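Local coordinates for secretion protein Snm4 (PDB 7B7J), which supplies the cytosolic ubiquitin-like domain of EccD5, a membrane component of the mycobacterial ESX-5 type VII secretion pore, and probably serves in assembling or working that pore, at residues A[53-56]-A[57-61]. Numbering follows the deposited sequence.
Sequences VNTR and LRELG
The carbonyl oxygen of V53 takes the N-H of L57, with L57 N 2.8 Å from V53 O, the shortest polar bond here, and its N-H...O angle of 164° shows it to be nearly straight. Three more i to i+4 bonds follow, from R58 N to N54 O, E59 N to T55 O and L60 N to R56 O; the last two are stretched, the one from E59 N to T55 O measuring 3.3 Å. On the buried side V53 and L57, one turn apart, run alongside each other in the same direction, with V53 CG1 4.0 Å from L57 CD1. L57 CD1 also lies 3.8 Å from N54 OD1. The stronger partner of this amide oxygen is the backbone N-H of L65, which ties the helix to the loop that follows it. V53 and R56 touch I32 of strand 30-37, while L57 and L60 reach V30. The exposed side carries charged and polar groups. R56 swings CG anti to its backbone N (chi1 -170°) and bends at chi2, which brings the edge of its guanidinium to E59 OE2. The resulting salt bridge is long: R56 NH1 lies 3.7 Å from E59 OE2. The two planar groups are turned 75° against each other, so the carboxylate does not lie flat against the guanidinium in a bidentate pair, and the attraction is probably modest. R58 folds back along the helix: R58 NH2 comes 3.1 Å from T55 OG1, but the angle is too poor for a hydrogen bond, and that hydroxyl is bonded to K51 O. G61 then leaves helical geometry with positive phi, and G61 N returns to R58 O at 3.0 Å. This, one of two bonds back into the last turn, makes a Schellman motif at the C-terminal end of helix 42-60, which packs on the mixed sheet of the ubiquitin-like beta-grasp fold.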
loop_
_atom_site.group_PDB
_atom_site.type_symbol
_atom_site.label_atom_id
_atom_site.label_comp_id
_atom_site.label_asym_id
_atom_site.label_seq_id
_atom_site.Cartn_x
_atom_site.Cartn_y
_atom_site.Cartn_z
ATOM N N VAL A 53 -0.329 -4.453 7.180
ATOM C CA VAL A 53 0.754 -3.548 7.588
ATOM C C VAL A 53 0.763 -3.363 9.077
ATOM O O VAL A 53 1.868 -3.309 9.761
ATOM C CB VAL A 53 0.837 -2.351 6.716
ATOM C CG1 VAL A 53 1.645 -1.207 7.352
ATOM C CG2 VAL A 53 1.217 -2.719 5.323
ATOM N N ASN A 54 -0.379 -2.897 9.623
ATOM C CA ASN A 54 -0.497 -2.596 11.046
ATOM C C ASN A 54 -0.165 -3.850 11.874
ATOM O O ASN A 54 0.342 -3.609 12.972
ATOM C CB ASN A 54 -1.810 -1.959 11.378
ATOM C CG ASN A 54 -1.790 -0.466 11.006
ATOM O OD1 ASN A 54 -0.774 0.182 10.783
ATOM N ND2 ASN A 54 -3.016 0.106 10.815
ATOM N N THR A 55 -0.595 -5.041 11.473
ATOM C CA THR A 55 -0.204 -6.249 12.208
ATOM C C THR A 55 1.363 -6.296 12.281
ATOM O O THR A 55 1.830 -6.562 13.299
ATOM C CB THR A 55 -0.785 -7.475 11.532
ATOM O OG1 THR A 55 -2.181 -7.267 11.779
ATOM C CG2 THR A 55 -0.375 -8.751 12.261
ATOM N N ARG A 56 2.018 -6.148 11.137
ATOM C CA ARG A 56 3.490 -6.174 11.131
ATOM C C ARG A 56 4.084 -5.101 12.021
ATOM O O ARG A 56 5.028 -5.296 12.775
ATOM C CB ARG A 56 3.868 -6.126 9.644
ATOM C CG ARG A 56 5.332 -6.386 9.449
ATOM C CD ARG A 56 5.883 -7.678 10.033
ATOM N NE ARG A 56 7.318 -7.671 9.523
ATOM C CZ ARG A 56 8.132 -8.756 9.689
ATOM N NH1 ARG A 56 7.626 -9.802 10.359
ATOM N NH2 ARG A 56 9.360 -8.816 9.101
ATOM N N LEU A 57 3.554 -3.840 11.905
ATOM C CA LEU A 57 4.105 -2.756 12.769
ATOM C C LEU A 57 3.941 -3.050 14.182
ATOM O O LEU A 57 4.788 -2.738 15.084
ATOM C CB LEU A 57 3.429 -1.395 12.367
ATOM C CG LEU A 57 3.725 -0.900 10.955
ATOM C CD1 LEU A 57 3.031 0.489 10.712
ATOM C CD2 LEU A 57 5.210 -0.674 10.688
ATOM N N ARG A 58 2.812 -3.639 14.549
ATOM C CA ARG A 58 2.562 -3.886 15.999
ATOM C C ARG A 58 3.558 -4.917 16.550
ATOM O O ARG A 58 3.979 -4.762 17.692
ATOM C CB ARG A 58 1.098 -4.256 16.252
ATOM C CG ARG A 58 0.162 -3.057 16.306
ATOM C CD ARG A 58 -1.278 -3.439 16.590
ATOM N NE ARG A 58 -1.931 -4.072 15.451
ATOM C CZ ARG A 58 -2.428 -5.304 15.452
ATOM N NH1 ARG A 58 -2.352 -6.052 16.540
ATOM N NH2 ARG A 58 -3.001 -5.784 14.366
ATOM N N GLU A 59 3.906 -5.930 15.769
ATOM C CA GLU A 59 4.916 -6.931 16.199
ATOM C C GLU A 59 6.244 -6.211 16.431
ATOM O O GLU A 59 6.962 -6.586 17.366
ATOM C CB GLU A 59 5.100 -7.983 15.111
ATOM C CG GLU A 59 3.880 -8.856 14.907
ATOM C CD GLU A 59 3.890 -9.683 13.633
ATOM O OE1 GLU A 59 2.861 -10.317 13.340
ATOM O OE2 GLU A 59 4.923 -9.695 12.943
ATOM N N LEU A 60 6.565 -5.246 15.573
ATOM C CA LEU A 60 7.801 -4.413 15.765
ATOM C C LEU A 60 7.683 -3.325 16.804
ATOM O O LEU A 60 8.721 -2.764 17.085
ATOM C CB LEU A 60 8.204 -3.870 14.431
ATOM C CG LEU A 60 8.495 -4.811 13.296
ATOM C CD1 LEU A 60 8.377 -4.175 11.960
ATOM C CD2 LEU A 60 9.895 -5.409 13.622
ATOM N N GLY A 61 6.576 -3.225 17.561
ATOM C CA GLY A 61 6.302 -2.203 18.595
ATOM C C GLY A 61 6.307 -0.797 17.993
ATOM O O GLY A 61 6.719 0.020 18.741
#